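Local coordinates for protein farnesyl diphosphate synthase (Rhodobacter capsulatus, PDB 3M0G) that probably condenses farnesyl diphosphate with isopentenyl diphosphate to make geranylgeranyl diphosphate, as a magnesium-dependent, mainly helical prenyl transferase of the FPP/GGPP synthase family, at residues A46-I50 with A63-A67; I55-S59 with G190-A196; I183-Q188 with L201-A205. All blocks are in the same frame, centred on the assembly; numbering follows the deposited sequence.

In the fold
All three contacts belong to the helical isoprenoid synthase fold and lie close together in it, their centres 11 to 13 Å apart. Contacts 1 and 3 are buried helix pairs, each joining helices that follow one another in sequence and run nearly antiparallel; contact 2, farther from the centre and partly exposed, joins the turn after helix 44-55 to the C-terminal end of helix 168-194. Helix 168-194 serves both contacts 2 and 3, and helix 44-55 links contact 1 to contact 3 through Leu48, which packs on Ile183, Ala186 and Tyr204. Chemistry follows place: contact 1 is purely apolar, contact 2 turns on a histidine ring, and contact 3 adds a polar border of Gln188, Ser184 and Thr202.

Contact 1 (A46-I50 with A63-A67); sequences AFLAI and AMPAA
The methyl group of Ala67 sits against Ala46 and Ile50, where helices 44-55 and 60-81 pair closely and roughly antiparallel in the mainly helical prenyl synthase fold. The two short segments run at 152° to one another, their axes approaching to 8.5 Å. Alanines permit this spacing: the CA atoms of Ala46 and Ala67 are only 4.2 Å apart. Here CB of Ala46 lies 4.0 Å from CB of Ala67, and the same Ala67 methyl also rests on the carbonyl oxygen of Ala46. One turn on, Ala49 points its methyl at the backbone of helix 60-81, with Ala49 CB 4.1 Å from Ala67 CA.

Ile50 contributes the most surface on its side of the contact, and its conformation decides which branch does the touching. CG1 stands anti to the carbonyl carbon (chi1 -71°), and a nearly extended second torsion carries CD1 alongside the Ala67 methyl, 3.8 Å from its CB. CG2 takes the position anti to the backbone N. Ala63 faces the base of the same isoleucine, its CB 4.3 Å from Ile50 CA. The selenomethionine Met64 starts out pointing away from helix 44-55, but two successive bends (chi2 and chi3 both 66°) fold it back, bringing the terminal CE to 4.3 Å from Ile50 CD1.

Phe47 points away from the contact and packs on helices 3-23 and 275-285; on helix 60-81, Pro65 touches the loop containing Asp124 and Leu127. Ala46 N is hydrogen-bonded to Glu71 of helix 60-81, beyond this segment. Within the interface itself no hydrogen bond crosses between the segments: methyl groups and backbone meet by van der Waals contact alone, so the adhesion rests on close fit and on the burial of apolar surface.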
ATOM      1  N   ALA B  46      -1.328 -16.990   5.180  1.00 10.32           N
ATOM      2  CA  ALA B  46      -2.348 -17.502   4.281  1.00 10.77           C
ATOM      3  C   ALA B  46      -3.075 -18.669   4.955  1.00 11.30           C
ATOM      4  O   ALA B  46      -4.290 -18.818   4.828  1.00 11.11           O
ATOM      5  CB  ALA B  46      -1.715 -17.945   2.995  1.00 11.43           C
ATOM      6  N   PHE B  47      -2.325 -19.463   5.723  1.00 11.11           N
ATOM      7  CA  PHE B  47      -2.894 -20.601   6.418  1.00 10.73           C
ATOM      8  C   PHE B  47      -3.857 -20.130   7.512  1.00  8.08           C
ATOM      9  O   PHE B  47      -4.971 -20.602   7.598  1.00  6.81           O
ATOM     10  CB  PHE B  47      -1.775 -21.495   6.967  1.00 12.06           C
ATOM     11  CG  PHE B  47      -2.259 -22.696   7.709  1.00 26.55           C
ATOM     12  CD1 PHE B  47      -2.554 -23.877   7.034  1.00 12.85           C
ATOM     13  CD2 PHE B  47      -2.393 -22.657   9.092  1.00 13.05           C
ATOM     14  CE1 PHE B  47      -2.994 -25.005   7.726  1.00 26.87           C
ATOM     15  CE2 PHE B  47      -2.828 -23.784   9.797  1.00 26.97           C
ATOM     16  CZ  PHE B  47      -3.127 -24.954   9.114  1.00 13.50           C
ATOM     17  N   LEU B  48      -3.438 -19.158   8.308  1.00  5.88           N
ATOM     18  CA  LEU B  48      -4.265 -18.572   9.368  1.00  4.69           C
ATOM     19  C   LEU B  48      -5.557 -17.896   8.891  1.00  4.18           C
ATOM     20  O   LEU B  48      -6.584 -17.934   9.596  1.00  6.23           O
ATOM     21  CB  LEU B  48      -3.445 -17.556  10.173  1.00  5.30           C
ATOM     22  CG  LEU B  48      -2.360 -18.075  11.124  1.00  7.75           C
ATOM     23  CD1 LEU B  48      -1.637 -16.858  11.694  1.00  4.61           C
ATOM     24  CD2 LEU B  48      -2.962 -18.870  12.241  1.00  5.91           C
ATOM     25  N   ALA B  49      -5.508 -17.316   7.700  1.00  2.13           N
ATOM     26  CA  ALA B  49      -6.666 -16.675   7.098  1.00  2.63           C
ATOM     27  C   ALA B  49      -7.656 -17.748   6.709  1.00  2.80           C
ATOM     28  O   ALA B  49      -8.837 -17.687   7.069  1.00  3.24           O
ATOM     29  CB  ALA B  49      -6.250 -15.871   5.860  1.00  3.13           C
ATOM     30  N   ILE B  50      -7.161 -18.744   5.981  1.00  4.16           N
ATOM     31  CA  ILE B  50      -8.017 -19.844   5.507  1.00  5.15           C
ATOM     32  C   ILE B  50      -8.587 -20.686   6.647  1.00  5.35           C
ATOM     33  O   ILE B  50      -9.727 -21.218   6.562  1.00  4.59           O
ATOM     34  CB  ILE B  50      -7.246 -20.749   4.507  1.00  6.90           C
ATOM     35  CG1 ILE B  50      -7.035 -19.997   3.184  1.00 10.34           C
ATOM     36  CG2 ILE B  50      -8.011 -22.068   4.260  1.00 10.15           C
ATOM     37  CD1 ILE B  50      -5.909 -20.541   2.277  1.00  8.59           C
ATOM     38  N   ALA B  63     -12.390 -17.718   0.919  1.00 13.34           N
ATOM     39  CA  ALA B  63     -11.321 -17.075   1.734  1.00 13.01           C
ATOM     40  C   ALA B  63     -10.046 -16.725   0.973  1.00 13.16           C
ATOM     41  O   ALA B  63      -9.227 -15.929   1.457  1.00 12.94           O
ATOM     42  CB  ALA B  63     -10.961 -17.965   2.924  1.00 12.28           C
HETATM   43  N   MSE B  64      -9.864 -17.314  -0.207  1.00 13.43           N
HETATM   44  CA  MSE B  64      -8.572 -17.237  -0.912  1.00 13.62           C
HETATM   45  C   MSE B  64      -8.033 -15.815  -1.194  1.00 11.89           C
HETATM   46  O   MSE B  64      -6.830 -15.554  -0.962  1.00 10.46           O
HETATM   47  CB  MSE B  64      -8.592 -18.064  -2.195  1.00 15.70           C
HETATM   48  CG  MSE B  64      -7.286 -18.008  -2.962  1.00  3.46           C
HETATM   49 SE   MSE B  64      -5.859 -18.855  -1.947  1.00 19.42          SE
HETATM   50  CE  MSE B  64      -6.547 -20.648  -1.988  1.00  3.25           C
ATOM     51  N   PRO B  65      -8.896 -14.896  -1.697  1.00 12.04           N
ATOM     52  CA  PRO B  65      -8.379 -13.544  -1.931  1.00 11.81           C
ATOM     53  C   PRO B  65      -7.802 -12.899  -0.668  1.00 10.57           C
ATOM     54  O   PRO B  65      -6.873 -12.115  -0.769  1.00 10.08           O
ATOM     55  CB  PRO B  65      -9.606 -12.767  -2.419  1.00 12.31           C
ATOM     56  CG  PRO B  65     -10.517 -13.835  -2.974  1.00  5.54           C
ATOM     57  CD  PRO B  65     -10.312 -15.013  -2.094  1.00 11.98           C
ATOM     58  N   ALA B  66      -8.345 -13.233   0.499  1.00 10.83           N
ATOM     59  CA  ALA B  66      -7.808 -12.713   1.755  1.00 11.02           C
ATOM     60  C   ALA B  66      -6.446 -13.333   2.076  1.00 11.58           C
ATOM     61  O   ALA B  66      -5.529 -12.639   2.535  1.00 12.14           O
ATOM     62  CB  ALA B  66      -8.789 -12.924   2.899  1.00 10.21           C
ATOM     63  N   ALA B  67      -6.326 -14.630   1.815  1.00 11.86           N
ATOM     64  CA  ALA B  67      -5.076 -15.365   1.984  1.00 10.99           C
ATOM     65  C   ALA B  67      -4.026 -14.814   1.046  1.00 10.83           C
ATOM     66  O   ALA B  67      -2.872 -14.638   1.429  1.00 10.61           O
ATOM     67  CB  ALA B  67      -5.290 -16.839   1.706  1.00 10.08           C
TER

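Contact 2 (I55-S59 with G190-A196); sequences IHGIS and GAILAGA. Unlike the reference sequence in segment 190-196: Leu193 (reference Ile).
His56 lays its imidazole against the last turn of helix 168-194, where two helix ends, each closed by a Schellman motif, meet in the prenyl synthase fold. Helix 44-55 ends with Gly57 as the C-prime residue, and helix 168-194 closes in the same way at Gly195; both glycines have positive phi.

The ring contacts come first. CA of Ala191 lies over one face of the imidazole, 4.0 Å from the centroid and 17° off the ring normal, a CH-pi contact displaced toward the rim. Ala196 CB approaches obliquely, 3.6 Å from His56 CD2. With CG anti to the carbonyl carbon (chi1 -68°), the ring is directed at the Gly190-Ala191 backbone, His56 ND1 lying 3.8 Å from Gly190 C; ND1 is hydrogen-bonded to the carbonyl oxygen of Ser52 in the preceding turn. Tyr270 meets the imidazole with its plane turned by about 80°, and Leu201 packs on it as well. A serine in place of His56 would probably leave the Ala191 backbone without its aromatic cover, Ser52 O without its imidazole partner, and a gap between Ala196 and the turn.

Apolar contacts make up the second group. CB of His56 and CB of Ala194 press together at 3.4 Å. Ile58, its second torsion extended, brings CD1 to 3.5 Å from Leu193 O and 3.7 Å from Leu193 CB, and also touches the Ala194 methyl.

Polar interactions remain within each segment or lead outside the pair. Ser52 OG, on helix 44-55, bonds to Gly190 N, and Ser59 caps the start of the next helix through Gln62 N. At the end of helix 168-194, Ala191 O accepts from two backbone donors, Ala194 N and Ala196 N, which approach it from opposite faces of its carbonyl plane, the latter at 3.0 Å.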
ATOM      1  N   ILE B  55     -13.287 -22.028  10.441  1.00  6.98           N
ATOM      2  CA  ILE B  55     -13.947 -22.084  11.754  1.00  9.24           C
ATOM      3  C   ILE B  55     -15.312 -21.403  11.727  1.00 10.67           C
ATOM      4  O   ILE B  55     -16.223 -21.768  12.480  1.00 11.03           O
ATOM      5  CB  ILE B  55     -13.100 -21.404  12.865  1.00  9.88           C
ATOM      6  CG1 ILE B  55     -11.785 -22.147  13.093  1.00 18.55           C
ATOM      7  CG2 ILE B  55     -13.875 -21.350  14.177  1.00 18.28           C
ATOM      8  CD1 ILE B  55     -10.805 -21.345  13.909  1.00 10.43           C
ATOM      9  N   HIS B  56     -15.446 -20.425  10.839  1.00 11.39           N
ATOM     10  CA  HIS B  56     -16.703 -19.705  10.652  1.00 12.95           C
ATOM     11  C   HIS B  56     -17.497 -20.255   9.471  1.00 14.03           C
ATOM     12  O   HIS B  56     -18.401 -19.589   8.937  1.00 15.61           O
ATOM     13  CB  HIS B  56     -16.408 -18.208  10.515  1.00 13.57           C
ATOM     14  CG  HIS B  56     -15.907 -17.589  11.779  1.00 12.00           C
ATOM     15  ND1 HIS B  56     -14.575 -17.593  12.134  1.00 13.91           N
ATOM     16  CD2 HIS B  56     -16.563 -16.980  12.794  1.00 13.61           C
ATOM     17  CE1 HIS B  56     -14.431 -17.000  13.305  1.00 13.00           C
ATOM     18  NE2 HIS B  56     -15.623 -16.626  13.731  1.00 12.73           N
ATOM     19  N   GLY B  57     -17.158 -21.480   9.076  1.00 13.12           N
ATOM     20  CA  GLY B  57     -17.870 -22.214   8.028  1.00 12.78           C
ATOM     21  C   GLY B  57     -17.690 -21.686   6.620  1.00 12.35           C
ATOM     22  O   GLY B  57     -18.486 -21.999   5.731  1.00 12.30           O
ATOM     23  N   ILE B  58     -16.650 -20.874   6.421  1.00 12.24           N
ATOM     24  CA  ILE B  58     -16.376 -20.240   5.131  1.00 12.55           C
ATOM     25  C   ILE B  58     -15.345 -21.060   4.349  1.00 12.98           C
ATOM     26  O   ILE B  58     -14.322 -21.471   4.911  1.00 11.94           O
ATOM     27  CB  ILE B  58     -15.908 -18.761   5.329  1.00 12.87           C
ATOM     28  CG1 ILE B  58     -17.082 -17.899   5.831  1.00  9.47           C
ATOM     29  CG2 ILE B  58     -15.302 -18.172   4.036  1.00 10.10           C
ATOM     30  CD1 ILE B  58     -16.705 -16.472   6.191  1.00 12.96           C
ATOM     31  N   SER B  59     -15.631 -21.297   3.061  1.00 13.97           N
ATOM     32  CA  SER B  59     -14.775 -22.113   2.188  1.00 15.00           C
ATOM     33  C   SER B  59     -13.403 -21.504   1.933  1.00 15.26           C
ATOM     34  O   SER B  59     -13.210 -20.309   2.106  1.00 15.02           O
ATOM     35  CB  SER B  59     -15.473 -22.408   0.849  1.00 15.56           C
ATOM     36  OG  SER B  59     -15.355 -21.333  -0.074  1.00  2.00           O
ATOM     37  N   GLY B 190     -10.846 -14.572   9.021  1.00  6.99           N
ATOM     38  CA  GLY B 190     -12.011 -15.487   8.998  1.00  6.98           C
ATOM     39  C   GLY B 190     -13.217 -14.913   9.739  1.00  7.65           C
ATOM     40  O   GLY B 190     -14.355 -15.033   9.274  1.00  8.98           O
ATOM     41  N   ALA B 191     -12.967 -14.273  10.879  1.00  7.61           N
ATOM     42  CA  ALA B 191     -14.032 -13.601  11.626  1.00  8.64           C
ATOM     43  C   ALA B 191     -14.590 -12.375  10.870  1.00 10.19           C
ATOM     44  O   ALA B 191     -15.804 -12.169  10.860  1.00 10.64           O
ATOM     45  CB  ALA B 191     -13.569 -13.235  13.015  1.00  8.24           C
ATOM     46  N   ILE B 192     -13.714 -11.577  10.242  1.00 11.05           N
ATOM     47  CA  ILE B 192     -14.148 -10.434   9.399  1.00 11.49           C
ATOM     48  C   ILE B 192     -15.102 -10.871   8.291  1.00 12.34           C
ATOM     49  O   ILE B 192     -16.168 -10.269   8.121  1.00 13.34           O
ATOM     50  CB  ILE B 192     -12.944  -9.629   8.809  1.00 10.85           C
ATOM     51  CG1 ILE B 192     -12.143  -9.005   9.952  1.00  4.73           C
ATOM     52  CG2 ILE B 192     -13.416  -8.534   7.796  1.00  3.57           C
ATOM     53  CD1 ILE B 192     -10.714  -8.560   9.598  1.00  9.67           C
ATOM     54  N   LEU B 193     -14.739 -11.931   7.566  1.00 11.70           N
ATOM     55  CA  LEU B 193     -15.533 -12.404   6.444  1.00 11.44           C
ATOM     56  C   LEU B 193     -16.855 -13.045   6.885  1.00 11.47           C
ATOM     57  O   LEU B 193     -17.766 -13.186   6.076  1.00 11.01           O
ATOM     58  CB  LEU B 193     -14.735 -13.380   5.553  1.00 12.09           C
ATOM     59  CG  LEU B 193     -13.400 -12.961   4.915  1.00  5.96           C
ATOM     60  CD1 LEU B 193     -12.810 -14.110   4.091  1.00 12.56           C
ATOM     61  CD2 LEU B 193     -13.495 -11.683   4.071  1.00 12.12           C
ATOM     62  N   ALA B 194     -16.953 -13.423   8.161  1.00 10.78           N
ATOM     63  CA  ALA B 194     -18.174 -14.024   8.694  1.00 10.82           C
ATOM     64  C   ALA B 194     -19.025 -13.003   9.450  1.00 10.69           C
ATOM     65  O   ALA B 194     -20.106 -13.326   9.897  1.00 10.09           O
ATOM     66  CB  ALA B 194     -17.830 -15.206   9.611  1.00 10.45           C
ATOM     67  N   GLY B 195     -18.528 -11.776   9.581  1.00 11.32           N
ATOM     68  CA  GLY B 195     -19.186 -10.739  10.380  1.00 12.91           C
ATOM     69  C   GLY B 195     -19.341 -11.095  11.855  1.00 14.78           C
ATOM     70  O   GLY B 195     -20.303 -10.665  12.509  1.00 15.47           O
ATOM     71  N   ALA B 196     -18.392 -11.871  12.383  1.00 15.04           N
ATOM     72  CA  ALA B 196     -18.499 -12.417  13.733  1.00 15.13           C
ATOM     73  C   ALA B 196     -17.513 -11.784  14.707  1.00 15.07           C
ATOM     74  O   ALA B 196     -16.690 -10.943  14.316  1.00 15.46           O
ATOM     75  CB  ALA B 196     -18.324 -13.928  13.697  1.00 15.97           C
TER

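Contact 3 (I183-Q188 with L201-A205); sequences ISFAAQ and LTAYA. Unlike the reference sequence in segment 201-205: Thr202 (reference Ala).
This is a buried helix-helix contact with a polar border, between the later part of helix 168-194 and the start of helix 199-219, consecutive helices of the synthase fold running at 146° to one another. Ala187 and Ala205 each point at the other's helix: Ala205 CB lies 3.5 Å from Ser184 CA and 3.8 Å from Ala187 CB. The Ala187 methyl also meets the edge of the Tyr204 ring, near its plane, while Leu201 sets its branched end against the carbonyl oxygen of Ala187, with CD1 3.3 Å away.

At the partly exposed margin, the extended Gln188 side chain crosses that of Thr202. They touch without a hydrogen bond: Thr202 OG1 is 3.0 Å from Gln188 CD, but bonds instead to Arg198 O. Both ends of the amide have partners: NE2 donates to Ser184 OG at 2.7 Å, a bent bond (137°), and OE1 accepts from Arg198 NH1. Ser184 OG is placed for this by lying anti to its own backbone N (chi1 -178°).

Leu48 of helix 44-55 packs on Ile183 and Tyr204, Phe185 faces helix 130-144, and Tyr204 OH bonds to Leu277 O, tying the pair to helix 275-285.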
ATOM      1  N   ILE B 183       0.198 -11.103  11.509  1.00  5.03           N
ATOM      2  CA  ILE B 183      -0.367 -12.406  11.926  1.00  4.85           C
ATOM      3  C   ILE B 183      -1.777 -12.254  12.498  1.00  5.57           C
ATOM      4  O   ILE B 183      -2.635 -13.158  12.318  1.00  5.92           O
ATOM      5  CB  ILE B 183       0.577 -13.136  12.921  1.00  5.43           C
ATOM      6  CG1 ILE B 183       1.713 -13.830  12.154  1.00  4.03           C
ATOM      7  CG2 ILE B 183      -0.193 -14.131  13.835  1.00  5.77           C
ATOM      8  CD1 ILE B 183       3.104 -13.735  12.858  1.00  8.39           C
ATOM      9  N   SER B 184      -1.989 -11.174  13.248  1.00  6.22           N
ATOM     10  CA  SER B 184      -3.299 -10.872  13.821  1.00  6.31           C
ATOM     11  C   SER B 184      -4.316 -10.537  12.730  1.00  6.02           C
ATOM     12  O   SER B 184      -5.487 -10.966  12.793  1.00  4.88           O
ATOM     13  CB  SER B 184      -3.221  -9.725  14.832  1.00  6.32           C
ATOM     14  OG  SER B 184      -4.519  -9.490  15.391  1.00 10.58           O
ATOM     15  N   PHE B 185      -3.876  -9.782  11.719  1.00  5.77           N
ATOM     16  CA  PHE B 185      -4.745  -9.614  10.566  1.00  5.55           C
ATOM     17  C   PHE B 185      -5.171 -10.968  10.015  1.00  5.74           C
ATOM     18  O   PHE B 185      -6.362 -11.188   9.856  1.00  6.59           O
ATOM     19  CB  PHE B 185      -4.140  -8.800   9.435  1.00  5.32           C
ATOM     20  CG  PHE B 185      -4.968  -8.846   8.176  1.00  7.36           C
ATOM     21  CD1 PHE B 185      -6.114  -8.040   8.053  1.00  5.59           C
ATOM     22  CD2 PHE B 185      -4.644  -9.712   7.134  1.00  4.85           C
ATOM     23  CE1 PHE B 185      -6.913  -8.073   6.888  1.00  6.66           C
ATOM     24  CE2 PHE B 185      -5.425  -9.738   5.967  1.00  7.35           C
ATOM     25  CZ  PHE B 185      -6.566  -8.912   5.850  1.00  5.33           C
ATOM     26  N   ALA B 186      -4.214 -11.859   9.701  1.00  5.66           N
ATOM     27  CA  ALA B 186      -4.552 -13.181   9.106  1.00  5.43           C
ATOM     28  C   ALA B 186      -5.535 -13.979   9.949  1.00  6.08           C
ATOM     29  O   ALA B 186      -6.457 -14.630   9.418  1.00  5.57           O
ATOM     30  CB  ALA B 186      -3.284 -14.035   8.856  1.00  4.33           C
ATOM     31  N   ALA B 187      -5.321 -13.948  11.263  1.00  6.88           N
ATOM     32  CA  ALA B 187      -6.118 -14.723  12.195  1.00  7.23           C
ATOM     33  C   ALA B 187      -7.534 -14.189  12.313  1.00  6.91           C
ATOM     34  O   ALA B 187      -8.464 -14.944  12.497  1.00  6.95           O
ATOM     35  CB  ALA B 187      -5.445 -14.762  13.557  1.00  7.74           C
ATOM     36  N   GLN B 188      -7.688 -12.880  12.178  1.00  8.11           N
ATOM     37  CA  GLN B 188      -8.990 -12.255  12.291  1.00  8.06           C
ATOM     38  C   GLN B 188      -9.762 -12.286  10.986  1.00  8.40           C
ATOM     39  O   GLN B 188     -10.958 -12.028  10.983  1.00  8.66           O
ATOM     40  CB  GLN B 188      -8.839 -10.815  12.720  1.00  7.84           C
ATOM     41  CG  GLN B 188      -8.396 -10.622  14.143  1.00 10.56           C
ATOM     42  CD  GLN B 188      -8.267  -9.171  14.460  1.00  9.08           C
ATOM     43  OE1 GLN B 188      -9.269  -8.471  14.547  1.00  9.89           O
ATOM     44  NE2 GLN B 188      -7.025  -8.687  14.627  1.00  9.95           N
ATOM     45  N   LEU B 201      -9.977 -14.639  18.185  1.00  6.45           N
ATOM     46  CA  LEU B 201      -8.900 -14.768  17.224  1.00  6.59           C
ATOM     47  C   LEU B 201      -7.840 -13.674  17.419  1.00  7.68           C
ATOM     48  O   LEU B 201      -6.646 -13.936  17.235  1.00  7.90           O
ATOM     49  CB  LEU B 201      -9.430 -14.785  15.796  1.00  5.87           C
ATOM     50  CG  LEU B 201     -10.096 -16.123  15.436  1.00  2.00           C
ATOM     51  CD1 LEU B 201     -11.068 -15.930  14.298  1.00  5.34           C
ATOM     52  CD2 LEU B 201      -9.011 -17.142  15.077  1.00  4.96           C
ATOM     53  N   THR B 202      -8.265 -12.485  17.852  1.00  7.81           N
ATOM     54  CA  THR B 202      -7.307 -11.409  18.210  1.00  8.13           C
ATOM     55  C   THR B 202      -6.408 -11.790  19.407  1.00  8.78           C
ATOM     56  O   THR B 202      -5.204 -11.497  19.425  1.00  9.23           O
ATOM     57  CB  THR B 202      -8.050 -10.071  18.486  1.00  8.64           C
ATOM     58  OG1 THR B 202      -8.830  -9.721  17.341  1.00 15.43           O
ATOM     59  CG2 THR B 202      -7.071  -8.931  18.774  1.00 13.90           C
ATOM     60  N   ALA B 203      -6.988 -12.459  20.396  1.00  9.46           N
ATOM     61  CA  ALA B 203      -6.259 -12.855  21.600  1.00  9.67           C
ATOM     62  C   ALA B 203      -5.285 -13.991  21.290  1.00  9.05           C
ATOM     63  O   ALA B 203      -4.130 -13.961  21.716  1.00  8.13           O
ATOM     64  CB  ALA B 203      -7.241 -13.243  22.732  1.00 10.14           C
ATOM     65  N   TYR B 204      -5.791 -14.995  20.571  1.00 10.10           N
ATOM     66  CA  TYR B 204      -5.011 -16.078  19.970  1.00 10.34           C
ATOM     67  C   TYR B 204      -3.771 -15.540  19.260  1.00 10.47           C
ATOM     68  O   TYR B 204      -2.650 -15.993  19.497  1.00 10.68           O
ATOM     69  CB  TYR B 204      -5.894 -16.867  18.988  1.00  9.89           C
ATOM     70  CG  TYR B 204      -5.159 -17.826  18.060  1.00  9.99           C
ATOM     71  CD1 TYR B 204      -4.707 -19.080  18.514  1.00 10.31           C
ATOM     72  CD2 TYR B 204      -4.922 -17.486  16.725  1.00  9.83           C
ATOM     73  CE1 TYR B 204      -4.022 -19.957  17.653  1.00  9.98           C
ATOM     74  CE2 TYR B 204      -4.241 -18.356  15.857  1.00 10.16           C
ATOM     75  CZ  TYR B 204      -3.802 -19.583  16.319  1.00 10.13           C
ATOM     76  OH  TYR B 204      -3.133 -20.437  15.463  1.00  9.85           O
ATOM     77  N   ALA B 205      -3.987 -14.556  18.408  1.00 10.75           N
ATOM     78  CA  ALA B 205      -2.936 -13.994  17.556  1.00 10.43           C
ATOM     79  C   ALA B 205      -1.882 -13.174  18.314  1.00 10.81           C
ATOM     80  O   ALA B 205      -0.697 -13.247  17.999  1.00  9.71           O
ATOM     81  CB  ALA B 205      -3.587 -13.156  16.456  1.00 10.77           C
TER